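Local coordinates for protein amorpha-4,11-diene synthase (Artemisia annua, PDB 4GAX) that probably catalyses the metal-dependent cyclisation of farnesyl diphosphate to a sesquiterpene such as amorpha-4,11-diene or alpha-bisabolol, at residues S35-Q40 with N551-L556; M75-L80 with E109-N114; S186-I191 with T204-A209; A275-D280 with K351-L356. All coordinates share one frame; numbering follows the deposited sequence.

In the fold
All four contacts lie in one almost wholly helical chain. Interaction 1 joins residues near the two termini, and the other three fall between its segments in sequence. Interactions 2, 3 and 4 follow one another along the chain. Interactions 2 and 3 share the N-terminal terpene synthase region, with centres about 28 Å apart. Interaction 4 belongs to the metal-binding family region. It touches interaction 1 where Ser35 CB packs on Asp280 O at 3.6 Å. Interactions 2 and 4 lie on opposite sides of the chain's centre, with centres about 55 Å apart. The N-terminal segment 35-40 thus packs beside the metal-binding region, far from interaction 2.

Interaction 1 (S35-Q40 with N551-L556); sequences SIWGDQ and NLVKSL
Trp37 reaches from the N-terminal loop to Val553 and Lys554 on helix 547-557. The backbones stay well apart, with the CA atoms of Trp37 and Lys554 10.2 Å from each other, so the indole bridges the gap. From CB the side chain leaves with CG beside the backbone N and opposite the carbonyl carbon (chi1 -54°). This sends the ring toward the helix. On the five-membered ring, NE1 is hydrogen-bonded to Glu284, which fixes one edge of the indole. The far, six-membered ring does the touching. CZ2 lies 3.7 Å from Val553 CG1. CH2, at the tip, comes to 3.6 Å from the same methyl and is also close to Val553 CB. Val553 approaches obliquely. Around the rim, Trp37 CH2 and CZ3 lie about equally near Lys554 CG, at 3.9 and 4.0 Å. That carbon sits at the ring edge, near its plane; the lysine chain then runs on extended. One face of the indole is covered by Ile36, whose CD1 stands 3.5 Å above the ring centre.

In plant terpene synthases the N-terminal segment characteristically runs back over the catalytic helical domain, and this contact is consistent with that arrangement. Two local turns shape the loop. Ser35 OG accepts from Trp37 N at 3.3 Å, a nearly straight bond (163°) that makes an ST turn. A type II' beta turn then runs from Trp37 to Gln40, with Gly38 at positive phi. Met545 and Lys550 also touch the Trp37 side chain, and Val283 of helix 282-292 packs against it.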
# COMPACT_ATOMS: atom_id res chain seq x y z
N SER A 35 -3.77 13.01 20.00
CA SER A 35 -4.21 12.85 18.61
C SER A 35 -4.61 14.24 18.10
O SER A 35 -5.20 15.04 18.85
CB SER A 35 -5.41 11.91 18.51
OG SER A 35 -5.93 11.88 17.19
N ILE A 36 -4.27 14.54 16.85
CA ILE A 36 -4.56 15.87 16.32
C ILE A 36 -6.01 15.94 15.83
O ILE A 36 -6.53 17.01 15.52
CB ILE A 36 -3.59 16.27 15.20
CG1 ILE A 36 -3.81 15.41 13.95
CG2 ILE A 36 -2.15 16.16 15.68
CD1 ILE A 36 -4.25 16.22 12.73
N TRP A 37 -6.66 14.78 15.80
CA TRP A 37 -7.98 14.66 15.19
C TRP A 37 -9.14 14.90 16.15
O TRP A 37 -10.27 15.16 15.71
CB TRP A 37 -8.10 13.29 14.53
CG TRP A 37 -6.98 13.04 13.58
CD1 TRP A 37 -5.85 12.30 13.80
CD2 TRP A 37 -6.85 13.58 12.26
NE1 TRP A 37 -5.04 12.33 12.69
CE2 TRP A 37 -5.63 13.11 11.73
CE3 TRP A 37 -7.66 14.40 11.46
CZ2 TRP A 37 -5.20 13.44 10.44
CZ3 TRP A 37 -7.23 14.73 10.19
CH2 TRP A 37 -6.01 14.25 9.69
N GLY A 38 -8.89 14.83 17.45
CA GLY A 38 -9.94 15.03 18.42
C GLY A 38 -11.05 13.99 18.32
O GLY A 38 -10.78 12.81 18.14
N ASP A 39 -12.30 14.44 18.41
CA ASP A 39 -13.45 13.53 18.40
C ASP A 39 -14.25 13.54 17.09
O ASP A 39 -15.38 13.02 17.04
CB ASP A 39 -14.39 13.85 19.58
CG ASP A 39 -13.75 13.55 20.93
OD1 ASP A 39 -14.01 14.31 21.89
OD2 ASP A 39 -13.01 12.55 21.04
N GLN A 40 -13.68 14.11 16.03
CA GLN A 40 -14.41 14.33 14.78
C GLN A 40 -14.82 13.04 14.06
O GLN A 40 -15.76 13.04 13.25
CB GLN A 40 -13.61 15.23 13.83
CG GLN A 40 -12.46 14.54 13.11
CD GLN A 40 -11.65 15.49 12.24
OE1 GLN A 40 -10.67 16.09 12.70
NE2 GLN A 40 -12.05 15.64 10.98
N ASN A 551 -2.54 15.73 5.07
CA ASN A 551 -3.50 16.07 4.03
C ASN A 551 -3.98 14.88 3.21
O ASN A 551 -5.08 14.92 2.67
CB ASN A 551 -3.01 17.21 3.15
CG ASN A 551 -3.21 18.57 3.80
OD1 ASN A 551 -4.24 19.22 3.61
ND2 ASN A 551 -2.23 18.98 4.60
N LEU A 552 -3.16 13.84 3.13
CA LEU A 552 -3.58 12.60 2.51
C LEU A 552 -4.76 12.03 3.30
O LEU A 552 -5.76 11.60 2.70
CB LEU A 552 -2.45 11.56 2.47
CG LEU A 552 -1.25 11.86 1.57
CD1 LEU A 552 -0.22 10.76 1.69
CD2 LEU A 552 -1.66 12.04 0.11
N VAL A 553 -4.65 12.05 4.62
CA VAL A 553 -5.72 11.56 5.49
C VAL A 553 -6.99 12.36 5.26
O VAL A 553 -8.07 11.80 5.10
CB VAL A 553 -5.31 11.62 6.98
CG1 VAL A 553 -6.46 11.16 7.87
CG2 VAL A 553 -4.07 10.76 7.22
N LYS A 554 -6.87 13.69 5.23
CA LYS A 554 -8.04 14.53 5.01
C LYS A 554 -8.66 14.31 3.63
O LYS A 554 -9.88 14.32 3.48
CB LYS A 554 -7.70 16.01 5.20
CG LYS A 554 -7.24 16.38 6.60
CD LYS A 554 -7.45 17.87 6.85
CE LYS A 554 -6.48 18.40 7.90
NZ LYS A 554 -6.72 19.85 8.19
N SER A 555 -7.81 14.11 2.62
CA SER A 555 -8.30 13.93 1.26
C SER A 555 -9.08 12.63 1.14
O SER A 555 -10.02 12.52 0.36
CB SER A 555 -7.15 13.99 0.25
OG SER A 555 -6.43 12.77 0.23
N LEU A 556 -8.70 11.64 1.94
CA LEU A 556 -9.40 10.35 1.93
C LEU A 556 -10.63 10.29 2.85
O LEU A 556 -11.67 9.70 2.50
CB LEU A 556 -8.42 9.21 2.26
CG LEU A 556 -7.83 8.49 1.05
CD1 LEU A 556 -7.06 9.46 0.19
CD2 LEU A 556 -6.94 7.27 1.44

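Interaction 2 (M75-L80 with E109-N114); sequences MKHANL and ETYGDN
His77 and Tyr111 meet across two backbones that keep their distance: the closest CA atoms, those of His77 and Thr110, are 10.3 Å apart. His77 opens helix 77-89, and Lys76 occupies the N-cap position before it. Tyr111 lies at the end of helix 97-111. Gly112 is the first residue to leave helical geometry, with a positive phi, and a type II' beta turn runs from Tyr111 to Asn114, held by a bond of 2.8 Å from Asn114 N to Tyr111 O.

Both side chains point across the gap. Tyr111 CG lies beside the backbone N and anti to the carbonyl carbon (chi1 -57°), which sends the phenol toward His77. The contact is a single hydrogen bond of 2.6 Å between His77 ND1 and Tyr111 OH, in which either atom could be the donor. It is short but distinctly bent (135°). Each group meets the other at its edge, near the ring plane. The rings are almost perpendicular (88°) and touch rim to rim, with centroids 5.6 Å apart, so neither lies over the other's face. Tyr111 CE2 is next nearest, 3.3 Å from His77 ND1. Thr110 CG2 stands 3.7 Å above the centre of the phenol ring. His77 NE2 is hydrogen-bonded to Leu71 O, so both nitrogens of the imidazole are engaged and its rotation is fixed.

Trp115 meets the Tyr111 ring edge-to-face and also touches His77. Within the N-terminal helical region, the bond ties the start of helix 77-89 to the end of helix 97-111, while Leu80 packs on helix 52-71.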
# COMPACT_ATOMS: atom_id res chain seq x y z
N MET A 75 -10.34 -3.85 -33.38
CA MET A 75 -9.99 -2.47 -33.70
C MET A 75 -10.11 -1.54 -32.49
O MET A 75 -9.38 -0.55 -32.38
CB MET A 75 -10.86 -1.94 -34.84
CG MET A 75 -10.24 -2.05 -36.22
SD MET A 75 -8.84 -0.93 -36.42
CE MET A 75 -7.50 -2.11 -36.63
N LYS A 76 -11.04 -1.85 -31.58
CA LYS A 76 -11.25 -0.99 -30.41
C LYS A 76 -10.49 -1.44 -29.17
O LYS A 76 -10.71 -0.92 -28.07
CB LYS A 76 -12.76 -0.85 -30.12
CG LYS A 76 -13.49 0.05 -31.13
CD LYS A 76 -14.71 0.74 -30.49
CE LYS A 76 -16.01 -0.06 -30.67
NZ LYS A 76 -17.25 0.72 -30.39
N HIS A 77 -9.58 -2.40 -29.32
CA HIS A 77 -8.89 -2.89 -28.13
C HIS A 77 -8.00 -1.86 -27.45
O HIS A 77 -7.89 -1.85 -26.23
CB HIS A 77 -8.14 -4.19 -28.41
CG HIS A 77 -9.04 -5.37 -28.55
ND1 HIS A 77 -8.58 -6.62 -28.94
CD2 HIS A 77 -10.38 -5.51 -28.36
CE1 HIS A 77 -9.60 -7.47 -28.96
NE2 HIS A 77 -10.69 -6.82 -28.62
N ALA A 78 -7.36 -0.99 -28.23
CA ALA A 78 -6.58 0.08 -27.64
C ALA A 78 -7.50 0.99 -26.82
O ALA A 78 -7.14 1.44 -25.72
CB ALA A 78 -5.85 0.88 -28.73
N ASN A 79 -8.68 1.27 -27.35
CA ASN A 79 -9.64 2.09 -26.62
C ASN A 79 -10.14 1.38 -25.37
O ASN A 79 -10.48 2.02 -24.38
CB ASN A 79 -10.83 2.49 -27.52
CG ASN A 79 -10.44 3.50 -28.59
OD1 ASN A 79 -9.27 3.86 -28.74
ND2 ASN A 79 -11.43 3.97 -29.34
N LEU A 80 -10.19 0.05 -25.43
CA LEU A 80 -10.60 -0.72 -24.26
C LEU A 80 -9.58 -0.57 -23.14
O LEU A 80 -9.94 -0.39 -21.95
CB LEU A 80 -10.79 -2.20 -24.64
CG LEU A 80 -11.00 -3.22 -23.50
CD1 LEU A 80 -12.24 -2.95 -22.67
CD2 LEU A 80 -11.11 -4.61 -24.08
N GLU A 109 -4.56 -13.15 -23.83
CA GLU A 109 -4.67 -14.33 -24.69
C GLU A 109 -4.60 -14.00 -26.19
O GLU A 109 -4.10 -14.80 -26.98
CB GLU A 109 -5.97 -15.08 -24.40
CG GLU A 109 -6.05 -15.68 -23.00
CD GLU A 109 -7.46 -16.15 -22.64
OE1 GLU A 109 -8.39 -15.94 -23.46
OE2 GLU A 109 -7.65 -16.73 -21.54
N THR A 110 -5.11 -12.84 -26.58
CA THR A 110 -5.22 -12.52 -28.00
C THR A 110 -3.88 -12.09 -28.58
O THR A 110 -3.51 -12.53 -29.67
CB THR A 110 -6.25 -11.40 -28.25
OG1 THR A 110 -7.51 -11.78 -27.68
CG2 THR A 110 -6.42 -11.14 -29.75
N TYR A 111 -3.15 -11.25 -27.86
CA TYR A 111 -1.95 -10.66 -28.43
C TYR A 111 -0.69 -11.24 -27.80
O TYR A 111 0.42 -11.03 -28.31
CB TYR A 111 -1.99 -9.13 -28.27
CG TYR A 111 -3.22 -8.51 -28.90
CD1 TYR A 111 -3.26 -8.22 -30.26
CD2 TYR A 111 -4.35 -8.23 -28.15
CE1 TYR A 111 -4.38 -7.65 -30.85
CE2 TYR A 111 -5.49 -7.66 -28.73
CZ TYR A 111 -5.50 -7.38 -30.08
OH TYR A 111 -6.61 -6.82 -30.67
N GLY A 112 -0.86 -11.97 -26.70
CA GLY A 112 0.26 -12.46 -25.92
C GLY A 112 1.27 -11.35 -25.64
O GLY A 112 0.91 -10.24 -25.25
N ASP A 113 2.54 -11.65 -25.88
CA ASP A 113 3.60 -10.66 -25.69
C ASP A 113 3.78 -9.75 -26.91
O ASP A 113 4.68 -8.91 -26.93
CB ASP A 113 4.91 -11.40 -25.40
CG ASP A 113 5.94 -10.53 -24.72
OD1 ASP A 113 5.59 -9.74 -23.80
OD2 ASP A 113 7.11 -10.64 -25.12
N ASN A 114 2.91 -9.90 -27.91
CA ASN A 114 3.15 -9.24 -29.20
C ASN A 114 2.23 -8.08 -29.56
O ASN A 114 1.94 -7.85 -30.73
CB ASN A 114 3.12 -10.27 -30.34
CG ASN A 114 4.11 -11.39 -30.13
OD1 ASN A 114 5.32 -11.17 -30.06
ND2 ASN A 114 3.60 -12.62 -30.04

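Interaction 3 (S186-I191 with T204-A209); sequences SHLSII and TEIQRA
A water bridges the backbone carbonyl of Ser189 and the side-chain amide of Gln207. It donates to Ser189 O at 3.1 Å and accepts from Gln207 NE2 at 3.0 Å. The end of the glutamine reaches toward the partner helix, and its OE1 is hydrogen-bonded to Lys211.

Beneath this polar link the contact is apolar, and Ile206 is its centre. Its CG2 methyl is anti to the backbone N (chi1 of the residue -62°), which carries it to the backbone of Leu188. There it lies 3.5 Å from Leu188 O and 3.8 Å from Leu188 CB; the leucine side chain comes at a slant. The other branch of Ile206 goes to Ile191: CD1 reaches Ile191 CG2 at 4.1 Å, and these two side chains cross at about a right angle. One isoleucine thus fills the space beside two residues of helix 175-194. Helix 157-167 lines the same core, with Tyr164 on Leu188, Leu160 on Ile191 and Val157 on Ile206.

Another side of helix 200-211 carries charge. Arg208 NH1 forms a salt bridge to Glu205 OE2 at 2.9 Å, the carboxylate oxygen lying close to the guanidinium plane. Arg208 NH2 also pairs with Glu222.

Helices 175-194 and 200-211 run roughly antiparallel and are joined by a short connection. They form an alpha-alpha hairpin, consistent with the six-hairpin architecture to which the N-terminal terpene synthase domain belongs.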
# COMPACT_ATOMS: atom_id res chain seq x y z
N SER A 186 13.36 13.91 -18.43
CA SER A 186 13.97 15.15 -18.89
C SER A 186 13.01 15.92 -19.77
O SER A 186 12.89 17.13 -19.65
CB SER A 186 15.29 14.90 -19.63
OG SER A 186 15.08 14.24 -20.86
N HIS A 187 12.32 15.22 -20.66
CA HIS A 187 11.39 15.90 -21.55
C HIS A 187 10.12 16.37 -20.83
O HIS A 187 9.67 17.49 -21.05
CB HIS A 187 11.10 15.06 -22.78
CG HIS A 187 12.23 15.05 -23.76
ND1 HIS A 187 13.25 14.11 -23.70
CD2 HIS A 187 12.56 15.89 -24.76
CE1 HIS A 187 14.13 14.36 -24.66
NE2 HIS A 187 13.73 15.44 -25.31
N LEU A 188 9.56 15.51 -19.98
CA LEU A 188 8.37 15.88 -19.22
C LEU A 188 8.60 17.07 -18.29
O LEU A 188 7.72 17.95 -18.18
CB LEU A 188 7.80 14.66 -18.46
CG LEU A 188 7.12 13.59 -19.33
CD1 LEU A 188 6.84 12.33 -18.52
CD2 LEU A 188 5.83 14.12 -19.96
N SER A 189 9.77 17.13 -17.65
CA SER A 189 10.12 18.26 -16.79
C SER A 189 10.03 19.59 -17.52
O SER A 189 9.46 20.57 -17.01
CB SER A 189 11.55 18.11 -16.26
OG SER A 189 11.61 17.11 -15.26
N ILE A 190 10.60 19.61 -18.72
CA ILE A 190 10.64 20.81 -19.55
C ILE A 190 9.23 21.16 -20.03
O ILE A 190 8.82 22.32 -19.98
CB ILE A 190 11.51 20.60 -20.81
CG1 ILE A 190 12.97 20.40 -20.43
CG2 ILE A 190 11.39 21.79 -21.75
CD1 ILE A 190 13.85 20.05 -21.62
N ILE A 191 8.49 20.16 -20.50
CA ILE A 191 7.16 20.41 -21.03
C ILE A 191 6.25 20.99 -19.94
O ILE A 191 5.52 21.94 -20.17
CB ILE A 191 6.55 19.14 -21.66
CG1 ILE A 191 7.37 18.71 -22.87
CG2 ILE A 191 5.12 19.38 -22.09
CD1 ILE A 191 7.01 17.31 -23.38
N THR A 204 0.27 20.52 -14.02
CA THR A 204 0.05 19.90 -12.72
C THR A 204 0.02 18.38 -12.82
O THR A 204 0.63 17.69 -12.00
CB THR A 204 -1.23 20.46 -12.06
OG1 THR A 204 -0.98 21.82 -11.68
CG2 THR A 204 -1.62 19.66 -10.83
N GLU A 205 -0.68 17.85 -13.82
CA GLU A 205 -0.76 16.41 -13.99
C GLU A 205 0.60 15.77 -14.32
O GLU A 205 0.92 14.69 -13.80
CB GLU A 205 -1.80 16.05 -15.05
CG GLU A 205 -2.05 14.56 -15.19
CD GLU A 205 -2.78 13.97 -13.98
OE1 GLU A 205 -3.23 14.72 -13.09
OE2 GLU A 205 -2.90 12.73 -13.94
N ILE A 206 1.39 16.42 -15.17
CA ILE A 206 2.76 15.97 -15.42
C ILE A 206 3.60 16.04 -14.13
O ILE A 206 4.31 15.11 -13.78
CB ILE A 206 3.44 16.84 -16.48
CG1 ILE A 206 2.68 16.71 -17.81
CG2 ILE A 206 4.91 16.44 -16.65
CD1 ILE A 206 3.11 17.75 -18.85
N GLN A 207 3.52 17.15 -13.41
CA GLN A 207 4.37 17.31 -12.23
C GLN A 207 3.99 16.35 -11.10
O GLN A 207 4.86 15.89 -10.37
CB GLN A 207 4.40 18.76 -11.77
CG GLN A 207 5.79 19.43 -11.89
CD GLN A 207 6.96 18.55 -11.36
OE1 GLN A 207 6.85 17.87 -10.32
NE2 GLN A 207 8.09 18.58 -12.08
N ARG A 208 2.71 16.00 -10.98
CA ARG A 208 2.36 15.01 -9.95
C ARG A 208 2.97 13.65 -10.31
O ARG A 208 3.53 12.98 -9.44
CB ARG A 208 0.85 14.91 -9.67
CG ARG A 208 -0.05 14.59 -10.85
CD ARG A 208 -1.53 14.52 -10.43
NE ARG A 208 -1.78 13.39 -9.54
CZ ARG A 208 -2.34 12.24 -9.90
NH1 ARG A 208 -2.79 12.04 -11.14
NH2 ARG A 208 -2.47 11.28 -9.01
N ALA A 209 2.89 13.27 -11.58
CA ALA A 209 3.49 12.02 -12.04
C ALA A 209 5.00 11.99 -11.79
O ALA A 209 5.55 10.98 -11.32
CB ALA A 209 3.19 11.80 -13.52
O HOH W 1 8.34 20.80 -14.15

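Interaction 4 (A275-D280 with K351-L356); sequences APYSRD and KPIYKL
Tyr277 and Ile353 point at each other from opposite directions, phenol end against aliphatic branch. Tyr277 OH lies 3.0 Å from both Ile353 CG1 and CD1. These approaches are short for oxygen and carbon, so the packing is tight and its exact geometry somewhat doubtful. CD1 sits at the ring edge, near its plane, 4.1 Å from Tyr277 CZ. The hydroxyl is buried here and has no polar partner in the model.

Tyr277 CG takes the crowded position between backbone N and carbonyl carbon (chi1 54°). This folds the ring back over its own turn, with the carbonyl carbon of Ala275 3.9 Å above one face, toward the rim. Ala275 CB also faces Ile353 CD1, at 4.5 Å. The type I turn from Ala275 to Ser278 is gripped at Ala275 O by two donors on the same face of its plane: Ser278 N at 2.9 Å and Ser278 OG at 2.8 Å.

Ile318 and Tyr322 of helix 299-322 pack around Tyr277. That helix also holds Asp317, in a DDIYD sequence that matches the aspartate-rich metal-binding motif of class I terpene synthases.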
# COMPACT_ATOMS: atom_id res chain seq x y z
N ALA A 275 -2.34 2.66 29.06
CA ALA A 275 -1.02 2.53 28.44
C ALA A 275 -0.37 3.90 28.25
O ALA A 275 -0.16 4.34 27.12
CB ALA A 275 -1.13 1.82 27.11
N PRO A 276 -0.04 4.59 29.36
CA PRO A 276 0.41 5.98 29.24
C PRO A 276 1.79 6.10 28.60
O PRO A 276 2.21 7.19 28.18
CB PRO A 276 0.42 6.46 30.69
CG PRO A 276 0.70 5.22 31.47
CD PRO A 276 0.01 4.10 30.75
N TYR A 277 2.50 4.98 28.53
CA TYR A 277 3.78 4.93 27.85
C TYR A 277 3.62 5.02 26.32
O TYR A 277 4.57 5.39 25.62
CB TYR A 277 4.51 3.63 28.21
CG TYR A 277 3.68 2.40 27.96
CD1 TYR A 277 3.65 1.81 26.70
CD2 TYR A 277 2.91 1.83 28.97
CE1 TYR A 277 2.90 0.70 26.46
CE2 TYR A 277 2.15 0.70 28.73
CZ TYR A 277 2.15 0.15 27.47
OH TYR A 277 1.40 -0.97 27.20
N SER A 278 2.44 4.69 25.81
CA SER A 278 2.25 4.62 24.36
C SER A 278 1.47 5.78 23.74
O SER A 278 1.19 6.78 24.41
CB SER A 278 1.62 3.28 23.96
OG SER A 278 0.41 3.07 24.67
N ARG A 279 1.11 5.62 22.47
CA ARG A 279 0.54 6.70 21.66
C ARG A 279 -0.96 6.55 21.44
O ARG A 279 -1.49 5.45 21.43
CB ARG A 279 1.23 6.69 20.29
CG ARG A 279 2.73 6.55 20.34
CD ARG A 279 3.32 6.07 19.02
NE ARG A 279 4.76 5.91 19.13
CZ ARG A 279 5.55 5.42 18.18
NH1 ARG A 279 5.03 5.04 17.02
NH2 ARG A 279 6.85 5.32 18.39
N ASP A 280 -1.62 7.69 21.23
CA ASP A 280 -3.04 7.71 20.87
C ASP A 280 -3.13 7.95 19.35
O ASP A 280 -3.22 9.10 18.89
CB ASP A 280 -3.75 8.83 21.64
CG ASP A 280 -5.26 8.82 21.44
OD1 ASP A 280 -5.80 7.80 20.94
OD2 ASP A 280 -5.92 9.83 21.80
N LYS A 351 -1.02 -5.85 32.09
CA LYS A 351 -2.32 -6.52 32.11
C LYS A 351 -3.35 -5.97 31.11
O LYS A 351 -3.96 -6.74 30.36
CB LYS A 351 -2.89 -6.59 33.53
CG LYS A 351 -2.05 -7.46 34.49
CD LYS A 351 -2.76 -7.66 35.83
CE LYS A 351 -2.05 -8.73 36.66
NZ LYS A 351 -2.86 -9.17 37.84
N PRO A 352 -3.54 -4.63 31.07
CA PRO A 352 -4.58 -4.14 30.14
C PRO A 352 -4.29 -4.48 28.69
O PRO A 352 -5.21 -4.74 27.91
CB PRO A 352 -4.53 -2.61 30.32
CG PRO A 352 -3.95 -2.41 31.71
CD PRO A 352 -2.95 -3.53 31.87
N ILE A 353 -3.02 -4.49 28.32
CA ILE A 353 -2.65 -4.70 26.92
C ILE A 353 -2.80 -6.19 26.59
O ILE A 353 -3.19 -6.55 25.49
CB ILE A 353 -1.21 -4.22 26.64
CG1 ILE A 353 -1.06 -2.73 26.99
CG2 ILE A 353 -0.84 -4.45 25.16
CD1 ILE A 353 -0.93 -2.40 28.51
N TYR A 354 -2.48 -7.05 27.56
CA TYR A 354 -2.64 -8.47 27.34
C TYR A 354 -4.11 -8.78 27.15
O TYR A 354 -4.48 -9.57 26.28
CB TYR A 354 -2.06 -9.30 28.50
CG TYR A 354 -1.90 -10.77 28.15
CD1 TYR A 354 -0.85 -11.20 27.35
CD2 TYR A 354 -2.80 -11.72 28.62
CE1 TYR A 354 -0.70 -12.54 27.02
CE2 TYR A 354 -2.66 -13.06 28.31
CZ TYR A 354 -1.61 -13.47 27.51
OH TYR A 354 -1.47 -14.80 27.19
N LYS A 355 -4.95 -8.15 27.97
CA LYS A 355 -6.41 -8.29 27.87
C LYS A 355 -6.97 -7.81 26.54
O LYS A 355 -7.78 -8.50 25.91
CB LYS A 355 -7.07 -7.52 29.02
CG LYS A 355 -8.60 -7.53 28.99
CD LYS A 355 -9.17 -8.94 29.18
CE LYS A 355 -10.70 -8.90 29.30
NZ LYS A 355 -11.33 -10.15 28.79
N LEU A 356 -6.57 -6.62 26.11
CA LEU A 356 -7.02 -6.10 24.81
C LEU A 356 -6.59 -7.03 23.69
O LEU A 356 -7.37 -7.32 22.78
CB LEU A 356 -6.45 -4.70 24.55
CG LEU A 356 -7.00 -3.99 23.30
CD1 LEU A 356 -8.43 -3.51 23.54
CD2 LEU A 356 -6.10 -2.82 22.91